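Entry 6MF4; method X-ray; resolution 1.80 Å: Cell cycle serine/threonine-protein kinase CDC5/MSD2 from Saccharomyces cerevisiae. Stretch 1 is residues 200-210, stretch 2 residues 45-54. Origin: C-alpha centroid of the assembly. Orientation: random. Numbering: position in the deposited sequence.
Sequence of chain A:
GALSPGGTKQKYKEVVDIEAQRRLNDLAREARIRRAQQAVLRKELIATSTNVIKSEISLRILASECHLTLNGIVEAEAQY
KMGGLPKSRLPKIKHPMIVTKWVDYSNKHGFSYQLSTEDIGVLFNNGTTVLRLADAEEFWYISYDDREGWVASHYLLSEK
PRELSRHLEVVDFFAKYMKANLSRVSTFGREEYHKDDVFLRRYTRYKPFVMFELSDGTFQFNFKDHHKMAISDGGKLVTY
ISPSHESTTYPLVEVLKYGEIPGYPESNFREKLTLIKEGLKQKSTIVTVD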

# COMPACT_ATOMS: atom_id res chain seq x y z
N LEU A 200 -1.51 3.80 4.94
CA LEU A 200 -1.56 2.34 4.94
C LEU A 200 -2.82 1.86 5.65
O LEU A 200 -3.00 2.12 6.84
CB LEU A 200 -0.32 1.78 5.63
CG LEU A 200 -0.22 0.26 5.76
CD1 LEU A 200 -0.09 -0.36 4.39
CD2 LEU A 200 0.96 -0.11 6.65
N ARG A 201 -3.68 1.15 4.93
CA ARG A 201 -4.92 0.65 5.52
C ARG A 201 -4.72 -0.69 6.21
O ARG A 201 -5.27 -0.93 7.28
CB ARG A 201 -5.99 0.49 4.45
CG ARG A 201 -6.51 1.77 3.85
CD ARG A 201 -7.34 1.44 2.62
NE ARG A 201 -8.31 2.47 2.32
CZ ARG A 201 -9.09 2.47 1.25
NH1 ARG A 201 -9.03 1.49 0.36
NH2 ARG A 201 -9.94 3.47 1.06
N ARG A 202 -3.94 -1.57 5.58
CA ARG A 202 -3.72 -2.90 6.12
C ARG A 202 -2.39 -3.44 5.64
O ARG A 202 -2.00 -3.23 4.49
CB ARG A 202 -4.86 -3.84 5.72
CG ARG A 202 -4.74 -5.26 6.28
CD ARG A 202 -6.04 -6.04 6.17
NE ARG A 202 -6.47 -6.23 4.79
CZ ARG A 202 -7.67 -6.68 4.43
NH1 ARG A 202 -8.58 -6.97 5.36
NH2 ARG A 202 -7.97 -6.82 3.15
N TYR A 203 -1.68 -4.11 6.55
CA TYR A 203 -0.50 -4.87 6.17
C TYR A 203 -0.68 -6.31 6.61
O TYR A 203 -1.39 -6.58 7.58
CB TYR A 203 0.77 -4.28 6.80
CG TYR A 203 0.84 -4.46 8.30
CD1 TYR A 203 1.36 -5.62 8.86
CD2 TYR A 203 0.38 -3.47 9.15
CE1 TYR A 203 1.42 -5.79 10.22
CE2 TYR A 203 0.44 -3.63 10.52
CZ TYR A 203 0.97 -4.79 11.05
OH TYR A 203 1.03 -4.95 12.42
N THR A 204 -0.05 -7.22 5.89
CA THR A 204 -0.05 -8.63 6.26
C THR A 204 1.32 -9.21 6.02
O THR A 204 1.88 -9.07 4.94
CB THR A 204 -1.09 -9.44 5.48
OG1 THR A 204 -2.37 -8.80 5.56
CG2 THR A 204 -1.18 -10.87 6.03
N ARG A 205 1.85 -9.86 7.05
CA ARG A 205 3.14 -10.53 6.96
C ARG A 205 2.99 -12.01 6.69
O ARG A 205 2.34 -12.72 7.46
CB ARG A 205 3.93 -10.32 8.24
CG ARG A 205 4.54 -8.95 8.35
CD ARG A 205 6.01 -9.03 8.73
NE ARG A 205 6.19 -8.67 10.13
CZ ARG A 205 7.31 -8.83 10.81
NH1 ARG A 205 8.38 -9.36 10.23
NH2 ARG A 205 7.36 -8.45 12.08
N TYR A 206 3.59 -12.46 5.60
CA TYR A 206 3.69 -13.87 5.27
C TYR A 206 5.17 -14.23 5.24
O TYR A 206 6.02 -13.35 5.15
CB TYR A 206 3.06 -14.19 3.91
CG TYR A 206 1.60 -13.80 3.75
CD1 TYR A 206 0.59 -14.58 4.27
CD2 TYR A 206 1.25 -12.65 3.04
CE1 TYR A 206 -0.74 -14.24 4.11
CE2 TYR A 206 -0.07 -12.30 2.88
CZ TYR A 206 -1.06 -13.09 3.41
OH TYR A 206 -2.39 -12.75 3.25
N LYS A 207 5.48 -15.52 5.29
CA LYS A 207 6.86 -15.96 5.17
C LYS A 207 7.48 -15.49 3.84
O LYS A 207 8.57 -14.90 3.84
CB LYS A 207 6.96 -17.48 5.30
N PRO A 208 6.80 -15.72 2.70
CA PRO A 208 7.41 -15.31 1.43
C PRO A 208 7.38 -13.81 1.15
O PRO A 208 8.23 -13.33 0.39
CB PRO A 208 6.56 -16.06 0.39
CG PRO A 208 5.26 -16.30 1.05
CD PRO A 208 5.58 -16.52 2.49
N PHE A 209 6.43 -13.07 1.72
CA PHE A 209 6.35 -11.64 1.46
C PHE A 209 5.51 -10.90 2.49
O PHE A 209 4.73 -11.50 3.23
CB PHE A 209 5.77 -11.38 0.05
CG PHE A 209 4.36 -11.88 -0.13
CD1 PHE A 209 4.11 -13.18 -0.53
CD2 PHE A 209 3.28 -11.04 0.09
CE1 PHE A 209 2.82 -13.64 -0.69
CE2 PHE A 209 1.98 -11.49 -0.08
CZ PHE A 209 1.75 -12.79 -0.47
N VAL A 210 5.71 -9.59 2.55
CA VAL A 210 4.81 -8.72 3.29
C VAL A 210 3.99 -7.93 2.28
O VAL A 210 4.49 -7.48 1.25
CB VAL A 210 5.57 -7.78 4.26
CG1 VAL A 210 6.61 -6.96 3.53
CG2 VAL A 210 4.59 -6.87 4.99
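Stretch 2, residues 45-54: LIATSTNVIK

Stretch 2 runs antiparallel along one edge of stretch 1. It is extended almost throughout, but only a short part, including S49 and T50, pairs as a strand. T204 faces T50 in a non-hydrogen-bonded pair, with CA to CA 4.4 Å. R205 faces S49 in a hydrogen-bonded pair, with CA to CA 5.3 Å. The side chains of T204 and T50 share one face of the sheet, and those of R205 and S49 share the other.

Backbone and side-chain groups together satisfy the edge of stretch 1. R205 N donates to S49 O at 2.9 Å and is nearly linear. R205 O accepts twice from T48, from N at 2.8 Å and from OG1 at 3.0 Å. A47 CA also approaches R205 O, at 3.3 Å. Further along, side chains replace the backbone of stretch 2. T50 OG1 donates to Y203 O at 2.7 Å. The amide of N51 then bridges two residues: its OD1 accepts from Y203 N at 2.9 Å, and its ND2 donates to R201 O at 3.2 Å. N51 thus extends the pairing past the end of the ladder through its side chain. Its own backbone N lies over one face of the Y203 ring and has no hydrogen-bonding partner in the model.

Water 1 links the two stretches at hydrogen-bonding distance, 2.4 Å from S49 OG and 3.1 Å from Y203 OH. T204 OG1, R202 NE and R202 NH2 are satisfied elsewhere in the structure.

The other end of the contact is apolar. L45 points toward stretch 1. Its CB is 3.9 Å from Y206 CE1, its CD2 is 3.8 Å from P208 CG, and its CD1 is 3.8 Å from F209 CZ. A47 CB also lies 3.9 Å from Y206 CE1. At the opposite end, I53 CD1 packs 3.6 Å from R201 O.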

# COMPACT_ATOMS: atom_id res chain seq x y z
N LEU A 45 -0.96 -19.94 2.12
CA LEU A 45 -0.38 -18.76 2.76
C LEU A 45 -0.89 -18.66 4.18
O LEU A 45 -2.10 -18.73 4.42
CB LEU A 45 -0.72 -17.48 1.99
CG LEU A 45 0.09 -17.17 0.73
CD1 LEU A 45 -0.42 -15.89 0.10
CD2 LEU A 45 1.58 -17.06 1.05
N ILE A 46 0.04 -18.49 5.11
CA ILE A 46 -0.30 -18.32 6.52
C ILE A 46 0.25 -17.00 7.02
O ILE A 46 1.47 -16.83 7.14
CB ILE A 46 0.24 -19.47 7.38
CG1 ILE A 46 -0.28 -20.82 6.87
CG2 ILE A 46 -0.13 -19.27 8.85
CD1 ILE A 46 -1.80 -20.96 6.91
N ALA A 47 -0.65 -16.07 7.30
CA ALA A 47 -0.27 -14.78 7.85
C ALA A 47 0.30 -14.96 9.25
O ALA A 47 -0.37 -15.51 10.13
CB ALA A 47 -1.46 -13.83 7.87
N THR A 48 1.54 -14.53 9.45
CA THR A 48 2.14 -14.53 10.77
C THR A 48 1.53 -13.41 11.59
O THR A 48 1.35 -13.53 12.80
CB THR A 48 3.67 -14.39 10.73
OG1 THR A 48 4.03 -13.32 9.85
CG2 THR A 48 4.31 -15.67 10.24
N SER A 49 1.21 -12.30 10.92
CA SER A 49 0.58 -11.17 11.59
C SER A 49 -0.06 -10.19 10.61
O SER A 49 0.25 -10.20 9.41
CB SER A 49 1.59 -10.44 12.46
OG SER A 49 2.53 -9.74 11.66
N THR A 50 -0.92 -9.34 11.14
CA THR A 50 -1.67 -8.37 10.36
C THR A 50 -2.34 -7.43 11.36
O THR A 50 -2.55 -7.82 12.51
CB THR A 50 -2.73 -9.06 9.46
OG1 THR A 50 -3.37 -8.08 8.63
CG2 THR A 50 -3.78 -9.78 10.30
N ASN A 51 -2.65 -6.21 10.95
CA ASN A 51 -3.31 -5.29 11.87
C ASN A 51 -4.80 -5.61 11.99
O ASN A 51 -5.45 -5.99 11.02
CB ASN A 51 -3.12 -3.83 11.43
CG ASN A 51 -3.60 -3.57 10.02
OD1 ASN A 51 -3.19 -4.24 9.07
ND2 ASN A 51 -4.47 -2.57 9.87
N VAL A 52 -5.33 -5.46 13.20
CA VAL A 52 -6.73 -5.75 13.47
C VAL A 52 -7.62 -4.60 13.00
O VAL A 52 -7.44 -3.46 13.40
CB VAL A 52 -6.99 -5.99 14.97
CG1 VAL A 52 -8.46 -6.33 15.22
CG2 VAL A 52 -6.09 -7.10 15.50
N ILE A 53 -8.59 -4.94 12.15
CA ILE A 53 -9.57 -3.97 11.66
C ILE A 53 -10.89 -4.26 12.36
O ILE A 53 -11.43 -5.35 12.25
CB ILE A 53 -9.75 -4.06 10.13
CG1 ILE A 53 -8.39 -3.96 9.40
CG2 ILE A 53 -10.75 -3.01 9.63
CD1 ILE A 53 -8.05 -2.59 8.86
N LYS A 54 -11.40 -3.27 13.09
CA LYS A 54 -12.59 -3.46 13.93
C LYS A 54 -13.88 -3.05 13.21
O LYS A 54 -14.98 -3.27 13.72
CB LYS A 54 -12.44 -2.69 15.22
O HOH W 1 2.67 -7.57 12.74